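Local coordinates for protein thiamine pyrophosphokinase (Bacillus subtilis, PDB 3LM8) that transfers a pyrophosphate group from ATP to thiamine, making thiamine diphosphate and AMP in the salvage of vitamin B1, at residues 45-50 with 71-76; 154-159 with 187-192; 167-172 with 198-203. The protein carries 1 engineered substitution. All blocks are in the same frame, centred on the assembly; numbering follows the deposited sequence.

Contact 1. Residues 45-50 with 71-76; sequences PVEAFG and HVYQAE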
loop_
_atom_site.group_PDB
_atom_site.type_symbol
_atom_site.label_atom_id
_atom_site.label_comp_id
_atom_site.label_asym_id
_atom_site.label_seq_id
_atom_site.Cartn_x
_atom_site.Cartn_y
_atom_site.Cartn_z
ATOM N N PRO A 45 -10.123 15.130 -2.255
ATOM C CA PRO A 45 -10.620 13.886 -1.660
ATOM C C PRO A 45 -12.154 13.885 -1.665
ATOM O O PRO A 45 -12.763 14.951 -1.622
ATOM C CB PRO A 45 -10.069 13.937 -0.233
ATOM C CG PRO A 45 -8.947 14.985 -0.296
ATOM C CD PRO A 45 -9.460 15.988 -1.256
ATOM N N VAL A 46 -12.779 12.707 -1.721
ATOM C CA VAL A 46 -14.237 12.648 -1.687
ATOM C C VAL A 46 -14.579 12.714 -0.210
ATOM O O VAL A 46 -15.550 13.353 0.196
ATOM C CB VAL A 46 -14.804 11.331 -2.289
ATOM C CG1 VAL A 46 -14.331 11.160 -3.732
ATOM C CG2 VAL A 46 -14.374 10.146 -1.462
ATOM N N GLU A 47 -13.755 12.048 0.591
ATOM C CA GLU A 47 -13.921 12.028 2.039
ATOM C C GLU A 47 -12.530 12.287 2.618
ATOM O O GLU A 47 -11.540 12.304 1.888
ATOM C CB GLU A 47 -14.423 10.659 2.531
ATOM C CG GLU A 47 -15.538 10.010 1.713
ATOM C CD GLU A 47 -16.922 10.644 1.895
ATOM O OE1 GLU A 47 -17.868 10.167 1.219
ATOM O OE2 GLU A 47 -17.067 11.599 2.699
ATOM N N ALA A 48 -12.463 12.490 3.927
ATOM C CA ALA A 48 -11.201 12.726 4.617
ATOM C C ALA A 48 -11.345 12.184 6.033
ATOM O O ALA A 48 -12.372 12.385 6.680
ATOM C CB ALA A 48 -10.872 14.228 4.644
ATOM N N PHE A 49 -10.316 11.489 6.503
ATOM C CA PHE A 49 -10.328 10.903 7.839
ATOM C C PHE A 49 -9.225 11.450 8.753
ATOM O O PHE A 49 -8.115 11.755 8.307
ATOM C CB PHE A 49 -10.185 9.383 7.748
ATOM C CG PHE A 49 -11.283 8.713 6.986
ATOM C CD1 PHE A 49 -11.415 8.900 5.616
ATOM C CD2 PHE A 49 -12.175 7.860 7.636
ATOM C CE1 PHE A 49 -12.418 8.244 4.900
ATOM C CE2 PHE A 49 -13.190 7.194 6.925
ATOM C CZ PHE A 49 -13.308 7.387 5.559
ATOM N N GLY A 50 -9.536 11.557 10.040
ATOM C CA GLY A 50 -8.564 12.060 10.995
ATOM C C GLY A 50 -8.980 13.398 11.564
ATOM O O GLY A 50 -10.097 13.861 11.332
ATOM N N HIS A 71 -16.298 16.354 3.918
ATOM C CA HIS A 71 -16.613 15.798 5.221
ATOM C C HIS A 71 -15.380 15.105 5.795
ATOM O O HIS A 71 -14.657 14.426 5.072
ATOM C CB HIS A 71 -17.728 14.773 5.137
ATOM C CG HIS A 71 -18.079 14.192 6.466
ATOM N ND1 HIS A 71 -18.360 12.857 6.647
ATOM C CD2 HIS A 71 -18.149 14.764 7.692
ATOM C CE1 HIS A 71 -18.586 12.629 7.929
ATOM N NE2 HIS A 71 -18.463 13.770 8.584
ATOM N N VAL A 72 -15.162 15.261 7.097
ATOM C CA VAL A 72 -14.015 14.656 7.765
ATOM C C VAL A 72 -14.452 13.736 8.900
ATOM O O VAL A 72 -15.053 14.199 9.872
ATOM C CB VAL A 72 -13.100 15.741 8.359
ATOM C CG1 VAL A 72 -11.872 15.098 8.979
ATOM C CG2 VAL A 72 -12.718 16.742 7.283
ATOM N N TYR A 73 -14.149 12.443 8.777
ATOM C CA TYR A 73 -14.507 11.467 9.807
ATOM C C TYR A 73 -13.408 11.392 10.855
ATOM O O TYR A 73 -12.254 11.148 10.529
ATOM C CB TYR A 73 -14.701 10.077 9.209
ATOM C CG TYR A 73 -15.845 9.952 8.234
ATOM C CD1 TYR A 73 -15.804 10.600 7.000
ATOM C CD2 TYR A 73 -16.960 9.172 8.535
ATOM C CE1 TYR A 73 -16.840 10.477 6.085
ATOM C CE2 TYR A 73 -18.009 9.043 7.622
ATOM C CZ TYR A 73 -17.941 9.702 6.398
ATOM O OH TYR A 73 -18.974 9.614 5.491
ATOM N N GLN A 74 -13.764 11.576 12.121
ATOM C CA GLN A 74 -12.756 11.543 13.167
ATOM C C GLN A 74 -12.520 10.138 13.687
ATOM O O GLN A 74 -13.396 9.274 13.592
ATOM C CB GLN A 74 -13.160 12.467 14.315
ATOM C CG GLN A 74 -12.066 13.445 14.729
ATOM C CD GLN A 74 -10.827 12.758 15.302
ATOM O OE1 GLN A 74 -10.108 12.029 14.600
ATOM N NE2 GLN A 74 -10.573 12.990 16.589
ATOM N N ALA A 75 -11.326 9.922 14.232
ATOM C CA ALA A 75 -10.935 8.628 14.782
ATOM C C ALA A 75 -11.305 8.524 16.261
ATOM O O ALA A 75 -11.797 9.488 16.850
ATOM C CB ALA A 75 -9.435 8.427 14.606
ATOM N N GLU A 76 -11.056 7.357 16.858
ATOM C CA GLU A 76 -11.368 7.125 18.270
ATOM C C GLU A 76 -10.120 6.868 19.126
ATOM O O GLU A 76 -10.204 6.184 20.145
ATOM C CB GLU A 76 -12.322 5.930 18.426
ATOM C CG GLU A 76 -13.235 5.667 17.237
ATOM C CD GLU A 76 -14.038 6.880 16.825
ATOM O OE1 GLU A 76 -14.845 7.368 17.647
ATOM O OE2 GLU A 76 -13.862 7.346 15.678
#

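Contact 2. Residues 154-159 with 187-192; sequences YISFIP and LCISNE. With VIB (3-(4-amino-2-methyl-pyrimidin-5-ylmethyl)-5-(2-hydroxy-ethyl)-4-methyl-thiazol-3-ium), chain E.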
loop_
_atom_site.group_PDB
_atom_site.type_symbol
_atom_site.label_atom_id
_atom_site.label_comp_id
_atom_site.label_asym_id
_atom_site.label_seq_id
_atom_site.Cartn_x
_atom_site.Cartn_y
_atom_site.Cartn_z
ATOM N N TYR A 154 13.912 -4.937 -8.385
ATOM C CA TYR A 154 13.946 -5.945 -7.333
ATOM C C TYR A 154 12.564 -6.338 -6.850
ATOM O O TYR A 154 11.670 -5.506 -6.716
ATOM C CB TYR A 154 14.796 -5.457 -6.160
ATOM C CG TYR A 154 16.192 -5.030 -6.565
ATOM C CD1 TYR A 154 16.456 -3.709 -6.921
ATOM C CD2 TYR A 154 17.246 -5.952 -6.603
ATOM C CE1 TYR A 154 17.733 -3.310 -7.297
ATOM C CE2 TYR A 154 18.523 -5.565 -6.979
ATOM C CZ TYR A 154 18.765 -4.240 -7.325
ATOM O OH TYR A 154 20.034 -3.839 -7.686
ATOM N N ILE A 155 12.404 -7.634 -6.615
ATOM C CA ILE A 155 11.153 -8.216 -6.156
ATOM C C ILE A 155 11.553 -9.105 -5.001
ATOM O O ILE A 155 12.232 -10.099 -5.223
ATOM C CB ILE A 155 10.545 -9.122 -7.232
ATOM C CG1 ILE A 155 10.151 -8.295 -8.449
ATOM C CG2 ILE A 155 9.365 -9.905 -6.665
ATOM C CD1 ILE A 155 10.284 -9.066 -9.746
ATOM N N SER A 156 11.149 -8.751 -3.784
ATOM C CA SER A 156 11.480 -9.548 -2.608
ATOM C C SER A 156 10.235 -10.205 -2.026
ATOM O O SER A 156 9.135 -9.673 -2.130
ATOM C CB SER A 156 12.129 -8.668 -1.544
ATOM O OG SER A 156 13.329 -8.088 -2.027
ATOM N N PHE A 157 10.409 -11.364 -1.407
ATOM C CA PHE A 157 9.287 -12.073 -0.796
ATOM C C PHE A 157 9.609 -12.315 0.667
ATOM O O PHE A 157 10.713 -12.730 1.006
ATOM C CB PHE A 157 9.049 -13.416 -1.485
ATOM C CG PHE A 157 8.477 -13.302 -2.873
ATOM C CD1 PHE A 157 7.180 -12.848 -3.069
ATOM C CD2 PHE A 157 9.231 -13.675 -3.980
ATOM C CE1 PHE A 157 6.635 -12.771 -4.345
ATOM C CE2 PHE A 157 8.700 -13.602 -5.258
ATOM C CZ PHE A 157 7.400 -13.152 -5.445
ATOM N N ILE A 158 8.645 -12.056 1.540
ATOM C CA ILE A 158 8.870 -12.260 2.961
ATOM C C ILE A 158 7.676 -12.918 3.629
ATOM O O ILE A 158 6.543 -12.457 3.495
ATOM C CB ILE A 158 9.165 -10.925 3.651
ATOM C CG1 ILE A 158 10.312 -10.229 2.921
ATOM C CG2 ILE A 158 9.523 -11.161 5.106
ATOM C CD1 ILE A 158 10.581 -8.841 3.395
ATOM N N PRO A 159 7.918 -14.015 4.356
ATOM C CA PRO A 159 6.859 -14.753 5.059
ATOM C C PRO A 159 6.248 -13.835 6.110
ATOM O O PRO A 159 6.949 -12.978 6.649
ATOM C CB PRO A 159 7.606 -15.924 5.708
ATOM C CG PRO A 159 8.871 -16.066 4.868
ATOM C CD PRO A 159 9.239 -14.631 4.577
ATOM N N LEU A 187 15.876 -15.204 2.670
ATOM C CA LEU A 187 16.423 -15.834 1.476
ATOM C C LEU A 187 15.764 -15.275 0.227
ATOM O O LEU A 187 16.439 -14.988 -0.772
ATOM C CB LEU A 187 16.174 -17.341 1.493
ATOM C CG LEU A 187 16.387 -18.012 0.133
ATOM C CD1 LEU A 187 17.837 -17.812 -0.282
ATOM C CD2 LEU A 187 16.040 -19.496 0.196
ATOM N N CYS A 188 14.443 -15.125 0.297
ATOM C CA CYS A 188 13.662 -14.645 -0.836
ATOM C C CYS A 188 13.631 -13.129 -1.041
ATOM O O CYS A 188 12.708 -12.587 -1.652
ATOM C CB CYS A 188 12.240 -15.210 -0.736
ATOM S SG CYS A 188 12.209 -17.020 -0.477
ATOM N N ILE A 189 14.654 -12.447 -0.544
ATOM C CA ILE A 189 14.756 -11.004 -0.696
ATOM C C ILE A 189 15.735 -10.722 -1.819
ATOM O O ILE A 189 16.664 -11.492 -2.052
ATOM C CB ILE A 189 15.281 -10.333 0.592
ATOM C CG1 ILE A 189 14.227 -10.438 1.689
ATOM C CG2 ILE A 189 15.654 -8.878 0.323
ATOM C CD1 ILE A 189 14.655 -9.830 2.996
ATOM N N SER A 190 15.504 -9.620 -2.520
ATOM C CA SER A 190 16.365 -9.212 -3.617
ATOM C C SER A 190 16.380 -10.169 -4.811
ATOM O O SER A 190 17.446 -10.584 -5.276
ATOM C CB SER A 190 17.792 -8.992 -3.105
ATOM O OG SER A 190 17.939 -7.688 -2.574
ATOM N N ASN A 191 15.195 -10.523 -5.301
ATOM C CA ASN A 191 15.097 -11.395 -6.465
ATOM C C ASN A 191 14.859 -10.457 -7.644
ATOM O O ASN A 191 14.695 -9.251 -7.469
ATOM C CB ASN A 191 13.928 -12.378 -6.319
ATOM C CG ASN A 191 14.160 -13.682 -7.071
ATOM O OD1 ASN A 191 13.641 -14.738 -6.684
ATOM N ND2 ASN A 191 14.937 -13.619 -8.148
ATOM N N GLU A 192 14.851 -11.009 -8.844
ATOM C CA GLU A 192 14.632 -10.216 -10.042
ATOM C C GLU A 192 13.896 -11.067 -11.053
ATOM O O GLU A 192 13.876 -12.296 -10.950
ATOM C CB GLU A 192 15.969 -9.772 -10.640
ATOM C CG GLU A 192 16.631 -8.586 -9.943
ATOM C CD GLU A 192 18.047 -8.337 -10.444
ATOM O OE1 GLU A 192 18.276 -8.407 -11.672
ATOM O OE2 GLU A 192 18.931 -8.059 -9.607
HETATM C CM2 VIB E . 14.881 -17.441 -3.590
HETATM N N4A VIB E . 19.535 -16.329 -3.220
HETATM C CM4 VIB E . 20.444 -10.947 -3.885
HETATM O O1 VIB E . 23.138 -10.835 -1.117
HETATM C C7 VIB E . 22.283 -10.081 -0.252
HETATM C C6 VIB E . 20.942 -9.847 -0.949
HETATM C C2 VIB E . 19.232 -13.476 -1.452
HETATM S S1 VIB E . 19.825 -12.409 -0.204
HETATM C C5 VIB E . 20.321 -11.187 -1.345
HETATM C C4 VIB E . 20.058 -11.701 -2.610
HETATM N N3 VIB E . 19.480 -12.904 -2.633
HETATM C C7A VIB E . 19.144 -13.553 -3.908
HETATM C C4A VIB E . 18.286 -15.930 -3.447
HETATM N N3A VIB E . 17.275 -16.810 -3.405
HETATM C C2A VIB E . 16.014 -16.414 -3.633
HETATM N N1A VIB E . 15.748 -15.128 -3.905
HETATM C C6A VIB E . 16.713 -14.228 -3.957
HETATM C C5A VIB E . 18.036 -14.594 -3.732
HETATM O O HOH W 1 12.231 -14.665 2.269
#

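Contact 3. Residues 167-172 with 198-203; sequences LTLTGF and GTFSFV. Engineered in segment 198-203: Val203 (natural residue Ala).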
loop_
_atom_site.group_PDB
_atom_site.type_symbol
_atom_site.label_atom_id
_atom_site.label_comp_id
_atom_site.label_asym_id
_atom_site.label_seq_id
_atom_site.Cartn_x
_atom_site.Cartn_y
_atom_site.Cartn_z
ATOM N N LEU A 167 6.634 -23.011 -1.961
ATOM C CA LEU A 167 6.817 -21.788 -2.731
ATOM C C LEU A 167 7.560 -22.089 -4.020
ATOM O O LEU A 167 8.639 -22.683 -3.999
ATOM C CB LEU A 167 7.617 -20.754 -1.927
ATOM C CG LEU A 167 7.989 -19.453 -2.665
ATOM C CD1 LEU A 167 6.727 -18.738 -3.114
ATOM C CD2 LEU A 167 8.796 -18.535 -1.755
ATOM N N THR A 168 6.980 -21.672 -5.139
ATOM C CA THR A 168 7.585 -21.877 -6.445
ATOM C C THR A 168 7.726 -20.549 -7.167
ATOM O O THR A 168 6.787 -19.757 -7.222
ATOM C CB THR A 168 6.733 -22.825 -7.306
ATOM O OG1 THR A 168 6.805 -24.151 -6.764
ATOM C CG2 THR A 168 7.227 -22.824 -8.754
ATOM N N LEU A 169 8.907 -20.310 -7.716
ATOM C CA LEU A 169 9.178 -19.073 -8.438
ATOM C C LEU A 169 9.611 -19.388 -9.867
ATOM O O LEU A 169 10.480 -20.230 -10.092
ATOM C CB LEU A 169 10.273 -18.284 -7.717
ATOM C CG LEU A 169 9.968 -17.958 -6.258
ATOM C CD1 LEU A 169 11.165 -17.273 -5.638
ATOM C CD2 LEU A 169 8.748 -17.068 -6.164
ATOM N N THR A 170 9.011 -18.705 -10.831
ATOM C CA THR A 170 9.330 -18.941 -12.230
ATOM C C THR A 170 9.428 -17.646 -13.000
ATOM O O THR A 170 8.502 -16.837 -12.977
ATOM C CB THR A 170 8.260 -19.807 -12.892
ATOM O OG1 THR A 170 8.162 -21.054 -12.193
ATOM C CG2 THR A 170 8.617 -20.068 -14.349
ATOM N N GLY A 171 10.540 -17.469 -13.706
ATOM C CA GLY A 171 10.764 -16.253 -14.467
ATOM C C GLY A 171 11.638 -15.348 -13.622
ATOM O O GLY A 171 11.825 -14.160 -13.912
ATOM N N PHE A 172 12.187 -15.928 -12.562
ATOM C CA PHE A 172 13.031 -15.189 -11.638
ATOM C C PHE A 172 14.513 -15.549 -11.750
ATOM O O PHE A 172 14.875 -16.677 -12.095
ATOM C CB PHE A 172 12.553 -15.421 -10.194
ATOM C CG PHE A 172 11.187 -14.868 -9.906
ATOM C CD1 PHE A 172 11.023 -13.821 -9.008
ATOM C CD2 PHE A 172 10.062 -15.392 -10.532
ATOM C CE1 PHE A 172 9.756 -13.304 -8.736
ATOM C CE2 PHE A 172 8.789 -14.881 -10.268
ATOM C CZ PHE A 172 8.638 -13.838 -9.369
ATOM N N GLY A 198 6.494 -13.354 -14.708
ATOM C CA GLY A 198 7.002 -14.275 -13.719
ATOM C C GLY A 198 5.852 -14.834 -12.907
ATOM O O GLY A 198 4.805 -14.199 -12.745
ATOM N N THR A 199 6.042 -16.034 -12.382
ATOM C CA THR A 199 5.003 -16.650 -11.583
ATOM C C THR A 199 5.571 -17.102 -10.242
ATOM O O THR A 199 6.750 -17.437 -10.118
ATOM C CB THR A 199 4.400 -17.868 -12.321
ATOM O OG1 THR A 199 4.089 -17.495 -13.667
ATOM C CG2 THR A 199 3.125 -18.335 -11.641
ATOM N N PHE A 200 4.724 -17.067 -9.228
ATOM C CA PHE A 200 5.111 -17.526 -7.912
ATOM C C PHE A 200 3.847 -18.104 -7.305
ATOM O O PHE A 200 2.741 -17.710 -7.669
ATOM C CB PHE A 200 5.686 -16.384 -7.052
ATOM C CG PHE A 200 4.687 -15.334 -6.656
ATOM C CD1 PHE A 200 4.355 -14.304 -7.526
ATOM C CD2 PHE A 200 4.099 -15.359 -5.390
ATOM C CE1 PHE A 200 3.455 -13.306 -7.137
ATOM C CE2 PHE A 200 3.201 -14.373 -4.995
ATOM C CZ PHE A 200 2.878 -13.343 -5.868
ATOM N N SER A 201 4.008 -19.067 -6.414
ATOM C CA SER A 201 2.869 -19.699 -5.773
ATOM C C SER A 201 3.314 -20.523 -4.572
ATOM O O SER A 201 4.452 -20.991 -4.493
ATOM C CB SER A 201 2.112 -20.573 -6.782
ATOM O OG SER A 201 3.003 -21.320 -7.584
ATOM N N PHE A 202 2.398 -20.670 -3.627
ATOM C CA PHE A 202 2.640 -21.406 -2.397
ATOM C C PHE A 202 1.279 -21.891 -1.901
ATOM O O PHE A 202 0.241 -21.301 -2.218
ATOM C CB PHE A 202 3.323 -20.495 -1.359
ATOM C CG PHE A 202 2.678 -19.141 -1.218
ATOM C CD1 PHE A 202 2.773 -18.201 -2.242
ATOM C CD2 PHE A 202 1.914 -18.831 -0.090
ATOM C CE1 PHE A 202 2.116 -16.990 -2.151
ATOM C CE2 PHE A 202 1.253 -17.609 0.008
ATOM C CZ PHE A 202 1.352 -16.689 -1.028
ATOM N N VAL A 203 1.277 -22.961 -1.123
ATOM C CA VAL A 203 0.021 -23.516 -0.652
ATOM C C VAL A 203 -0.466 -23.094 0.732
ATOM O O VAL A 203 -1.670 -23.109 0.991
ATOM C CB VAL A 203 0.086 -25.047 -0.724
ATOM C CG1 VAL A 203 0.323 -25.464 -2.174
ATOM C CG2 VAL A 203 1.207 -25.573 0.175
#

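Contact 1. Residues 45-50 with 71-76
Tyr73 carries both of the stronger hydrogen bonds here: its N donates to Ala48 O at 2.7 Å, and its O accepts from Gly50 N at 2.8 Å. A third, weak bond runs from Ala48 N to His71 O at 3.1 Å. With strands 47-49 and 71-73 running parallel, their axes at 32°, and helix 57-66 between them in the chain, this is a beta-alpha-beta crossover, and it puts 71-73 at the edge of the parallel part of the catalytic-domain sheet. Strand 26-31 borders 47-49 on its other flank.

On one face, Phe49 and Tyr73 lie side by side and point the same way. Their planes are 17° apart and their centroids 5.0 Å, but the rings are slid so far that they barely overlap; the closest approach of the two side chains is Phe49 CD2 to Tyr73 CB, at 3.7 Å. Phe49 also meets Trp88 of helix 81-92 edge-to-face. The other face has Ala48 CB 4.1 Å from Val72 CG2. Bent at chi2 (-74°), Glu47 brings its carboxylate to the rim of the tyrosine ring, where OE2 lies in the ring plane, 3.6 Å from Tyr73 CE1.

Contact 2. Residues 154-159 with 187-192
Ser156 and Ser190 meet side chain to backbone: Ser156 OG accepts from Ser190 N at 2.7 Å, and the N-H points almost straight at it (175°). The hydroxyl is put there by a chi1 of -61°, which sets OG beside its own backbone N. Ile189 CG2 lies 3.4 Å from the same oxygen, and Ile158 and Ile189 cross with their CG1 atoms 4.1 Å apart. The bond to CB of Cys188 points toward the strand, and CB packs on CB of Phe157 at 3.7 Å. At the far end Tyr154 and Glu192 run alongside each other, ring and carboxylate planes 86° apart, with Glu192 OE2 3.6 Å from Tyr154 CE2; Glu192 OE1 forms a salt bridge with Arg153.

The backbones join as strand to loop. Ile155 and Asn191 form a single antiparallel hydrogen-bonded pair, each donor standing well above the partner's carbonyl plane, and Phe157 N donates to Cys188 O. One water donates to Phe157 O and accepts from Cys188 N. An alanine in place of Ser156 would probably leave Ser190 N without its acceptor and the loop at 189-190 less firmly fixed.

That loop belongs to the thiamine pocket of the vitamin B1 binding domain. Ser190 CB lies 3.4 Å from the thiazolium methyl CM4, and Leu187 O comes within 3.2 Å of pyrimidine N1A, a close approach only. Ile189 O is 3.2 Å from thiazolium N3. Bonds to strand 154-159 thus hold the loop against the vitamin, and the partial negative charge of Ile189 O would probably favour the cationic thiazolium ring.

Contact 3. Residues 167-172 with 198-203
Gly198 passes beside the ring of Phe172, its CA 3.9 Å from Phe172 CE2, and a beta carbon here would probably crowd that ring. Thr199 follows with a reciprocal pair of bonds: Thr199 N donates to Thr170 O and Thr170 N to Thr199 O, both at 2.7 Å. The first keeps its donor in the carbonyl plane. Thr199 O also has Phe172 CE2 3.3 Å away, while the threonine OG1 is hydrogen-bonded to Asp145 OD2.

Phe200 faces Leu169 as a non-hydrogen-bonded pair, with Leu169 CD2 against Phe200 CB. A chi1 of 68° places CG between the backbone N and the carbonyl carbon, the crowded position, and the ring leads away from 167-172 to meet Phe157, Tyr144 and Phe139, the last edge-to-face. The strands are antiparallel, axes 176° apart, and form the middle of the four-stranded sheet 142-147, 197-202, 167-170, 176-181. Phe200 and Leu169 lie on the face turned to strands 154-159 and 207-212 of the larger sheet, as in the beta-sandwich of thiamine pyrophosphokinases, and Thr168, Thr170, Thr199 and Ser201 lie on the other.

Ser201 O accepts from Thr168 N at 2.7 Å, with the donor nearly along the C=O axis. Beside it Ser201 OG comes within 4.0 Å of Thr168 CB, and Thr168 OG1 accepts a bond from Asn178 N. Phe202 lies across from Leu167, and their side chains cross with Phe202 CD1 4.1 Å from Leu167 CD1; chi1 of the phenylalanine (47°) then carries its ring away from 167-172, to pack on Tyr144 and Leu207.

Overall arrangement
Contact 1 stands apart from the other two, its nearest atoms about 28 Å from contact 2 and about 29 Å from contact 3, on the opposite side of the chain's centre. Contacts 1 and 2 nevertheless reach the two outermost strands of the same mixed sheet, one in the catalytic domain and one in the vitamin B1 binding domain. Contacts 1 and 2 are partly buried; contact 3 is buried. Contacts 2 and 3 touch through Phe157 CE2, 3.6 Å from Leu169 CD2, and their segments alternate along the chain. Strand pairing supplies the bonds of contacts 1 and 3, whereas contact 2 adds a serine hydroxyl and a bridging water to its backbone bonds, and its loop lies against the bound thiamine.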